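UDP-glucose 4-epimerase (Campylobacter jejuni subsp. jejuni serotype O:2, PDB 7K3P) interconverts UDP-glucose and UDP-galactose, and probably their N-acetylated counterparts, using bound NAD. Local coordinates at residues Y27-T39 with V248-D260. The protein carries 2 engineered substitutions. Numbering follows the deposited sequence.
With NAD (nicotinamide-adenine-dinucleotide), chain C.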
ATOM      1  N   TYR A  27      24.717   1.519   0.111  1.00 28.01           N
ATOM      2  CA  TYR A  27      25.463   2.097   1.236  1.00 25.31           C
ATOM      3  C   TYR A  27      25.311   1.291   2.521  1.00 27.17           C
ATOM      4  O   TYR A  27      26.302   0.820   3.089  1.00 29.88           O
ATOM      5  CB  TYR A  27      25.055   3.559   1.452  1.00 26.06           C
ATOM      6  CG  TYR A  27      25.837   4.296   2.530  1.00 32.32           C
ATOM      7  CD1 TYR A  27      27.236   4.269   2.565  1.00 32.12           C
ATOM      8  CD2 TYR A  27      25.172   5.041   3.500  1.00 29.28           C
ATOM      9  CE1 TYR A  27      27.946   4.953   3.549  1.00 30.08           C
ATOM     10  CE2 TYR A  27      25.873   5.741   4.481  1.00 30.47           C
ATOM     11  CZ  TYR A  27      27.257   5.694   4.501  1.00 34.46           C
ATOM     12  OH  TYR A  27      27.947   6.391   5.477  1.00 28.94           O
ATOM     13  N   ILE A  28      24.083   1.120   2.992  1.00 23.77           N
ATOM     14  CA  ILE A  28      23.889   0.395   4.240  1.00 27.51           C
ATOM     15  C   ILE A  28      24.040  -1.110   4.013  1.00 30.44           C
ATOM     16  O   ILE A  28      24.594  -1.826   4.859  1.00 23.92           O
ATOM     17  CB  ILE A  28      22.522   0.684   4.856  1.00 27.58           C
ATOM     18  CG1 ILE A  28      22.333   2.192   5.072  1.00 25.63           C
ATOM     19  CG2 ILE A  28      22.369  -0.064   6.162  1.00 25.40           C
ATOM     20  CD1 ILE A  28      20.938   2.541   5.595  1.00 25.27           C
ATOM     21  N   GLY A  29      23.540  -1.583   2.870  1.00 25.02           N
ATOM     22  CA  GLY A  29      23.660  -2.988   2.503  1.00 28.80           C
ATOM     23  C   GLY A  29      25.093  -3.521   2.453  1.00 28.37           C
ATOM     24  O   GLY A  29      25.368  -4.615   2.964  1.00 31.30           O
ATOM     25  N   SER A  30      26.003  -2.765   1.840  1.00 30.02           N
ATOM     26  CA  SER A  30      27.392  -3.209   1.739  1.00 29.58           C
ATOM     27  C   SER A  30      28.072  -3.221   3.112  1.00 35.46           C
ATOM     28  O   SER A  30      28.859  -4.122   3.413  1.00 33.89           O
ATOM     29  CB  SER A  30      28.180  -2.338   0.769  1.00 32.04           C
ATOM     30  OG  SER A  30      28.257  -1.005   1.225  1.00 31.92           O
ATOM     31  N   HIS A  31      27.772  -2.227   3.945  1.00 30.76           N
ATOM     32  CA  HIS A  31      28.308  -2.209   5.306  1.00 31.10           C
ATOM     33  C   HIS A  31      27.760  -3.353   6.136  1.00 32.57           C
ATOM     34  O   HIS A  31      28.467  -3.924   6.978  1.00 34.86           O
ATOM     35  CB  HIS A  31      28.001  -0.880   5.994  1.00 27.02           C
ATOM     36  CG  HIS A  31      28.870   0.236   5.531  1.00 30.73           C
ATOM     37  ND1 HIS A  31      28.680   0.880   4.329  1.00 30.60           N
ATOM     38  CD2 HIS A  31      29.965   0.803   6.095  1.00 32.93           C
ATOM     39  CE1 HIS A  31      29.606   1.810   4.179  1.00 29.13           C
ATOM     40  NE2 HIS A  31      30.395   1.784   5.237  1.00 30.98           N
ATOM     41  N   THR A  32      26.495  -3.691   5.905  1.00 27.89           N
ATOM     42  CA  THR A  32      25.885  -4.818   6.592  1.00 25.96           C
ATOM     43  C   THR A  32      26.487  -6.116   6.045  1.00 31.75           C
ATOM     44  O   THR A  32      26.709  -7.088   6.782  1.00 30.43           O
ATOM     45  CB  THR A  32      24.354  -4.803   6.422  1.00 29.97           C
ATOM     46  OG1 THR A  32      23.820  -3.619   7.035  1.00 29.87           O
ATOM     47  CG2 THR A  32      23.710  -6.036   7.059  1.00 25.40           C
ATOM     48  N   LEU A  33      26.752  -6.122   4.743  1.00 28.93           N
ATOM     49  CA  LEU A  33      27.422  -7.254   4.108  1.00 31.99           C
ATOM     50  C   LEU A  33      28.765  -7.526   4.779  1.00 33.70           C
ATOM     51  O   LEU A  33      29.057  -8.666   5.155  1.00 35.22           O
ATOM     52  CB  LEU A  33      27.638  -6.974   2.618  1.00 32.54           C
ATOM     53  CG  LEU A  33      28.521  -7.983   1.875  1.00 34.79           C
ATOM     54  CD1 LEU A  33      27.878  -9.359   1.914  1.00 32.63           C
ATOM     55  CD2 LEU A  33      28.790  -7.524   0.429  1.00 34.92           C
ATOM     56  N   ARG A  34      29.574  -6.477   4.933  1.00 31.84           N
ATOM     57  CA  ARG A  34      30.901  -6.605   5.543  1.00 36.02           C
ATOM     58  C   ARG A  34      30.818  -7.244   6.931  1.00 38.70           C
ATOM     59  O   ARG A  34      31.602  -8.143   7.265  1.00 39.72           O
ATOM     60  CB  ARG A  34      31.597  -5.240   5.611  1.00 42.57           C
ATOM     61  CG  ARG A  34      32.992  -5.265   6.227  1.00 44.62           C
ATOM     62  CD  ARG A  34      33.668  -3.905   6.121  1.00 50.69           C
ATOM     63  NE  ARG A  34      33.739  -3.432   4.736  1.00 66.36           N
ATOM     64  CZ  ARG A  34      34.789  -3.600   3.933  1.00 69.34           C
ATOM     65  NH1 ARG A  34      35.873  -4.234   4.367  1.00 68.56           N
ATOM     66  NH2 ARG A  34      34.751  -3.135   2.689  1.00 68.87           N
ATOM     67  N   GLN A  35      29.856  -6.797   7.734  1.00 32.13           N
ATOM     68  CA  GLN A  35      29.655  -7.360   9.067  1.00 36.58           C
ATOM     69  C   GLN A  35      29.173  -8.808   9.052  1.00 37.88           C
ATOM     70  O   GLN A  35      29.568  -9.605   9.909  1.00 38.43           O
ATOM     71  CB  GLN A  35      28.684  -6.496   9.874  1.00 34.86           C
ATOM     72  CG  GLN A  35      29.166  -5.062  10.079  1.00 33.87           C
ATOM     73  CD  GLN A  35      28.267  -4.301  11.033  1.00 28.79           C
ATOM     74  OE1 GLN A  35      27.432  -4.896  11.708  1.00 31.22           O
ATOM     75  NE2 GLN A  35      28.430  -2.980  11.084  1.00 31.74           N
ATOM     76  N   PHE A  36      28.304  -9.148   8.102  1.00 37.48           N
ATOM     77  CA  PHE A  36      27.813 -10.526   7.979  1.00 36.75           C
ATOM     78  C   PHE A  36      28.920 -11.513   7.581  1.00 35.12           C
ATOM     79  O   PHE A  36      28.861 -12.699   7.923  1.00 35.84           O
ATOM     80  CB  PHE A  36      26.658 -10.620   6.969  1.00 35.31           C
ATOM     81  CG  PHE A  36      25.292 -10.677   7.605  1.00 34.13           C
ATOM     82  CD1 PHE A  36      24.943 -11.718   8.448  1.00 35.42           C
ATOM     83  CD2 PHE A  36      24.350  -9.685   7.349  1.00 36.15           C
ATOM     84  CE1 PHE A  36      23.679 -11.765   9.036  1.00 34.03           C
ATOM     85  CE2 PHE A  36      23.082  -9.739   7.921  1.00 29.26           C
ATOM     86  CZ  PHE A  36      22.752 -10.777   8.766  1.00 28.18           C
ATOM     87  N   LEU A  37      29.912 -11.026   6.844  1.00 37.07           N
ATOM     88  CA  LEU A  37      30.979 -11.892   6.351  1.00 40.08           C
ATOM     89  C   LEU A  37      31.883 -12.386   7.486  1.00 46.93           C
ATOM     90  O   LEU A  37      32.564 -13.408   7.353  1.00 43.93           O
ATOM     91  CB  LEU A  37      31.787 -11.190   5.256  1.00 40.38           C
ATOM     92  CG  LEU A  37      30.972 -11.100   3.968  1.00 40.88           C
ATOM     93  CD1 LEU A  37      31.728 -10.422   2.830  1.00 40.62           C
ATOM     94  CD2 LEU A  37      30.524 -12.495   3.573  1.00 43.21           C
ATOM     95  N   LYS A  38      31.862 -11.665   8.606  1.00 41.91           N
ATOM     96  CA  LYS A  38      32.640 -12.035   9.783  1.00 42.72           C
ATOM     97  C   LYS A  38      31.867 -13.011  10.679  1.00 42.82           C
ATOM     98  O   LYS A  38      32.349 -13.414  11.737  1.00 45.44           O
ATOM     99  CB  LYS A  38      33.052 -10.779  10.560  1.00 44.44           C
ATOM    100  CG  LYS A  38      33.988  -9.841   9.781  1.00 42.06           C
ATOM    101  CD  LYS A  38      34.034  -8.453  10.415  1.00 47.20           C
ATOM    102  CE  LYS A  38      35.269  -7.654   9.976  1.00 50.82           C
ATOM    103  NZ  LYS A  38      35.324  -7.348   8.517  1.00 50.04           N
ATOM    104  N   THR A  39      30.666 -13.390  10.246  1.00 41.77           N
ATOM    105  CA  THR A  39      29.870 -14.392  10.950  1.00 38.71           C
ATOM    106  C   THR A  39      30.038 -15.723  10.221  1.00 46.02           C
ATOM    107  O   THR A  39      30.696 -15.778   9.172  1.00 45.34           O
ATOM    108  CB  THR A  39      28.372 -14.007  10.980  1.00 41.66           C
ATOM    109  OG1 THR A  39      27.786 -14.198   9.679  1.00 42.33           O
ATOM    110  CG2 THR A  39      28.215 -12.541  11.387  1.00 40.72           C
ATOM    111  N   VAL A 248      26.605   4.594   9.856  1.00 28.44           N
ATOM    112  CA  VAL A 248      26.248   3.513   8.929  1.00 27.46           C
ATOM    113  C   VAL A 248      26.559   2.123   9.496  1.00 30.37           C
ATOM    114  O   VAL A 248      25.853   1.155   9.198  1.00 28.31           O
ATOM    115  CB  VAL A 248      26.899   3.699   7.533  1.00 31.29           C
ATOM    116  CG1 VAL A 248      28.429   3.659   7.634  1.00 28.57           C
ATOM    117  CG2 VAL A 248      26.397   2.630   6.558  1.00 27.35           C
ATOM    118  N   ASP A 249      27.594   2.014  10.328  1.00 31.17           N
ATOM    119  CA  ASP A 249      27.966   0.701  10.860  1.00 31.11           C
ATOM    120  C   ASP A 249      27.085   0.289  12.040  1.00 27.97           C
ATOM    121  O   ASP A 249      26.972  -0.899  12.351  1.00 25.80           O
ATOM    122  CB  ASP A 249      29.469   0.644  11.219  1.00 33.14           C
ATOM    123  CG  ASP A 249      30.366   0.516   9.986  1.00 37.62           C
ATOM    124  OD1 ASP A 249      30.060  -0.321   9.105  1.00 33.71           O
ATOM    125  OD2 ASP A 249      31.363   1.270   9.888  1.00 36.91           O
ATOM    126  N   ASP A 250      26.452   1.276  12.678  1.00 29.27           N
ATOM    127  CA  ASP A 250      25.535   1.026  13.795  1.00 29.10           C
ATOM    128  C   ASP A 250      24.134   0.644  13.327  1.00 24.56           C
ATOM    129  O   ASP A 250      23.448  -0.185  13.950  1.00 25.24           O
ATOM    130  CB  ASP A 250      25.452   2.261  14.706  1.00 28.39           C
ATOM    131  CG  ASP A 250      26.688   2.429  15.583  1.00 32.08           C
ATOM    132  OD1 ASP A 250      27.329   1.404  15.895  1.00 31.03           O
ATOM    133  OD2 ASP A 250      27.016   3.579  15.960  1.00 26.87           O
ATOM    134  N   ILE A 251      23.671   1.279  12.254  1.00 27.24           N
ATOM    135  CA  ILE A 251      22.406   0.818  11.674  1.00 26.81           C
ATOM    136  C   ILE A 251      22.671  -0.557  11.043  1.00 22.53           C
ATOM    137  O   ILE A 251      21.828  -1.449  11.101  1.00 22.23           O
ATOM    138  CB  ILE A 251      21.807   1.832  10.660  1.00 24.33           C
ATOM    139  CG1 ILE A 251      20.514   1.288  10.046  1.00 25.59           C
ATOM    140  CG2 ILE A 251      22.818   2.202   9.584  1.00 22.82           C
ATOM    141  CD1 ILE A 251      19.471   0.932  11.085  1.00 23.16           C
ATOM    142  N   SER A 252      23.862  -0.731  10.474  1.00 25.27           N
ATOM    143  CA  SER A 252      24.215  -2.033   9.907  1.00 25.97           C
ATOM    144  C   SER A 252      24.145  -3.121  10.974  1.00 26.17           C
ATOM    145  O   SER A 252      23.494  -4.140  10.770  1.00 25.99           O
ATOM    146  CB  SER A 252      25.589  -2.002   9.237  1.00 24.94           C
ATOM    147  OG  SER A 252      25.523  -1.322   8.000  1.00 27.67           O
ATOM    148  N   SER A 253      24.776  -2.896  12.130  1.00 24.10           N
ATOM    149  CA  SER A 253      24.807  -3.933  13.161  1.00 26.08           C
ATOM    150  C   SER A 253      23.409  -4.236  13.699  1.00 23.52           C
ATOM    151  O   SER A 253      23.104  -5.368  14.090  1.00 25.73           O
ATOM    152  CB  SER A 253      25.790  -3.561  14.296  1.00 31.64           C
ATOM    153  OG  SER A 253      25.321  -2.443  15.037  1.00 26.98           O
ATOM    154  N   ALA A 254      22.530  -3.238  13.700  1.00 24.40           N
ATOM    155  CA  ALA A 254      21.164  -3.463  14.199  1.00 23.97           C
ATOM    156  C   ALA A 254      20.385  -4.431  13.321  1.00 22.83           C
ATOM    157  O   ALA A 254      19.432  -5.071  13.770  1.00 23.70           O
ATOM    158  CB  ALA A 254      20.401  -2.136  14.332  1.00 25.38           C
ATOM    159  N   HIS A 255      20.766  -4.525  12.052  1.00 27.11           N
ATOM    160  CA  HIS A 255      20.094  -5.471  11.168  1.00 24.67           C
ATOM    161  C   HIS A 255      20.516  -6.906  11.535  1.00 26.20           C
ATOM    162  O   HIS A 255      19.689  -7.824  11.553  1.00 24.21           O
ATOM    163  CB  HIS A 255      20.380  -5.119   9.706  1.00 24.50           C
ATOM    164  CG  HIS A 255      19.540  -3.987   9.190  1.00 29.05           C
ATOM    165  ND1 HIS A 255      19.766  -2.669   9.535  1.00 24.53           N
ATOM    166  CD2 HIS A 255      18.458  -3.982   8.372  1.00 29.29           C
ATOM    167  CE1 HIS A 255      18.873  -1.901   8.931  1.00 28.49           C
ATOM    168  NE2 HIS A 255      18.069  -2.670   8.220  1.00 27.26           N
ATOM    169  N   LEU A 256      21.796  -7.082  11.863  1.00 25.76           N
ATOM    170  CA  LEU A 256      22.275  -8.366  12.372  1.00 24.65           C
ATOM    171  C   LEU A 256      21.552  -8.682  13.671  1.00 29.69           C
ATOM    172  O   LEU A 256      21.026  -9.786  13.848  1.00 26.52           O
ATOM    173  CB  LEU A 256      23.797  -8.342  12.579  1.00 30.61           C
ATOM    174  CG  LEU A 256      24.659  -8.649  11.354  1.00 32.04           C
ATOM    175  CD1 LEU A 256      24.659  -7.489  10.344  1.00 30.29           C
ATOM    176  CD2 LEU A 256      26.095  -9.008  11.773  1.00 33.61           C
ATOM    177  N   ALA A 257      21.479  -7.699  14.570  1.00 28.34           N
ATOM    178  CA  ALA A 257      20.788  -7.927  15.837  1.00 29.28           C
ATOM    179  C   ALA A 257      19.328  -8.313  15.629  1.00 27.96           C
ATOM    180  O   ALA A 257      18.797  -9.129  16.379  1.00 29.32           O
ATOM    181  CB  ALA A 257      20.917  -6.711  16.772  1.00 27.54           C
ATOM    182  N   ALA A 258      18.679  -7.731  14.612  1.00 27.62           N
ATOM    183  CA  ALA A 258      17.263  -8.019  14.310  1.00 26.00           C
ATOM    184  C   ALA A 258      17.079  -9.464  13.862  1.00 25.78           C
ATOM    185  O   ALA A 258      16.080 -10.113  14.177  1.00 26.96           O
ATOM    186  CB  ALA A 258      16.740  -7.064  13.210  1.00 25.35           C
ATOM    187  N   LEU A 259      18.032  -9.949  13.077  1.00 30.17           N
ATOM    188  CA  LEU A 259      17.984 -11.336  12.619  1.00 31.91           C
ATOM    189  C   LEU A 259      18.169 -12.267  13.812  1.00 31.31           C
ATOM    190  O   LEU A 259      17.396 -13.214  13.998  1.00 28.35           O
ATOM    191  CB  LEU A 259      19.058 -11.596  11.560  1.00 28.04           C
ATOM    192  CG  LEU A 259      19.080 -13.037  11.053  1.00 31.47           C
ATOM    193  CD1 LEU A 259      17.674 -13.457  10.648  1.00 33.80           C
ATOM    194  CD2 LEU A 259      20.053 -13.185   9.894  1.00 35.22           C
ATOM    195  N   ASP A 260      19.176 -11.969  14.636  1.00 29.39           N
ATOM    196  CA  ASP A 260      19.421 -12.742  15.858  1.00 33.33           C
ATOM    197  C   ASP A 260      18.155 -12.799  16.693  1.00 30.37           C
ATOM    198  O   ASP A 260      17.765 -13.866  17.176  1.00 28.63           O
ATOM    199  CB  ASP A 260      20.565 -12.129  16.673  1.00 34.86           C
ATOM    200  CG  ASP A 260      21.928 -12.387  16.054  1.00 46.81           C
ATOM    201  OD1 ASP A 260      22.049 -13.356  15.266  1.00 48.54           O
ATOM    202  OD2 ASP A 260      22.882 -11.622  16.358  1.00 51.40           O
TER
HETATM  203  PA  NAD C 401      21.144   2.669  -1.287  1.00 29.33           P
HETATM  204  O1A NAD C 401      20.617   3.320  -2.542  1.00 28.16           O
HETATM  205  O2A NAD C 401      22.618   2.919  -1.133  1.00 26.60           O
HETATM  206  O5B NAD C 401      20.942   1.104  -1.336  1.00 25.58           O
HETATM  207  C5B NAD C 401      19.921   0.598  -2.146  1.00 24.45           C
HETATM  208  C4B NAD C 401      20.429  -0.563  -2.907  1.00 27.93           C
HETATM  209  O4B NAD C 401      19.389  -1.321  -3.454  1.00 26.74           O
HETATM  210  C3B NAD C 401      21.348  -0.106  -4.082  1.00 26.44           C
HETATM  211  O3B NAD C 401      22.692  -0.717  -4.152  1.00 28.24           O
HETATM  212  C2B NAD C 401      20.441  -0.278  -5.324  1.00 32.66           C
HETATM  213  O2B NAD C 401      21.134  -0.535  -6.470  1.00 30.20           O
HETATM  214  C1B NAD C 401      19.610  -1.432  -4.862  1.00 23.95           C
HETATM  215  N9A NAD C 401      18.340  -1.543  -5.598  1.00 28.04           N
HETATM  216  C8A NAD C 401      17.403  -0.583  -5.738  1.00 25.57           C
HETATM  217  N7A NAD C 401      16.386  -1.029  -6.492  1.00 26.37           N
HETATM  218  C5A NAD C 401      16.634  -2.292  -6.860  1.00 24.41           C
HETATM  219  C6A NAD C 401      15.954  -3.244  -7.638  1.00 23.43           C
HETATM  220  N6A NAD C 401      14.673  -2.917  -8.217  1.00 23.86           N
HETATM  221  N1A NAD C 401      16.484  -4.470  -7.816  1.00 24.00           N
HETATM  222  C2A NAD C 401      17.672  -4.813  -7.287  1.00 23.77           C
HETATM  223  N3A NAD C 401      18.379  -3.907  -6.535  1.00 26.21           N
HETATM  224  C4A NAD C 401      17.887  -2.655  -6.305  1.00 25.16           C
HETATM  225  O3  NAD C 401      20.323   3.254  -0.058  1.00 30.54           O
HETATM  226  PN  NAD C 401      20.734   3.040   1.450  1.00 27.67           P
HETATM  227  O1N NAD C 401      21.809   1.975   1.566  1.00 25.34           O
HETATM  228  O2N NAD C 401      21.234   4.352   1.974  1.00 29.26           O
HETATM  229  O5D NAD C 401      19.438   2.597   2.241  1.00 27.37           O
HETATM  230  C5D NAD C 401      19.029   1.252   2.149  1.00 23.74           C
HETATM  231  C4D NAD C 401      17.682   1.034   2.818  1.00 24.24           C
HETATM  232  O4D NAD C 401      17.643   1.629   4.096  1.00 24.58           O
HETATM  233  C3D NAD C 401      16.487   1.500   1.995  1.00 18.67           C
HETATM  234  O3D NAD C 401      15.455   0.609   2.138  1.00 21.38           O
HETATM  235  C2D NAD C 401      16.050   2.758   2.617  1.00 25.96           C
HETATM  236  O2D NAD C 401      14.715   3.051   2.426  1.00 23.72           O
HETATM  237  C1D NAD C 401      16.461   2.518   4.094  1.00 24.81           C
HETATM  238  N1N NAD C 401      16.690   3.793   4.917  1.00 27.85           N
HETATM  239  C2N NAD C 401      17.802   4.537   4.574  1.00 23.39           C
HETATM  240  C3N NAD C 401      18.078   5.704   5.280  1.00 25.03           C
HETATM  241  C7N NAD C 401      19.287   6.526   4.915  1.00 28.34           C
HETATM  242  O7N NAD C 401      20.025   6.211   3.995  1.00 29.93           O
HETATM  243  N7N NAD C 401      19.563   7.706   5.664  1.00 24.02           N
HETATM  244  C4N NAD C 401      17.247   6.093   6.314  1.00 23.56           C
HETATM  245  C5N NAD C 401      16.142   5.343   6.646  1.00 23.02           C
HETATM  246  C6N NAD C 401      15.846   4.167   5.943  1.00 24.20           C
HETATM  247  O   HOH W   1      30.816  -2.486   7.805  1.00 36.27           O
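Val248 turns its CG2 to one face of each of two rings of helix 27-37, offset toward the rim: the methyl lies 3.9 Å from the Tyr27 ring centroid and 3.8 Å from that of His31, giving two CH-pi contacts. His31 is held by ND1 donating to Tyr27 O, while its ring edge points CD2 at Asp249 OD1, 3.2 Å away in the ring plane; a water also links that OD1 to His31 O. Ser252 is a small knob among Ile28, His31, Thr32 and Gln35, which allows the CA atoms of Thr32 and Ser252 to come within 4.6 Å where the axes of segments 27-37 and 248-260 cross at -60°. The reciprocal knob is Gln35, whose chain runs extended beyond CG (chi2 -172°) across helix 248-260. Its NE2 donates to Asp249 O at 2.8 Å (N-H...O 158°), in the carbonyl plane on a lone pair; that oxygen also accepts the helical bond from Ser253 N, so two donors share it. Farther along, Leu256 CG sits over the centre of the Phe36 ring, 3.8 Å from its centroid, whereas Leu259 CD2 meets the ring edge. Tyr27 N and Ile28 N each bind an NAD phosphate oxygen, consistent with the dinucleotide-binding helix of a Rossmann fold, here packed against helix 248-260.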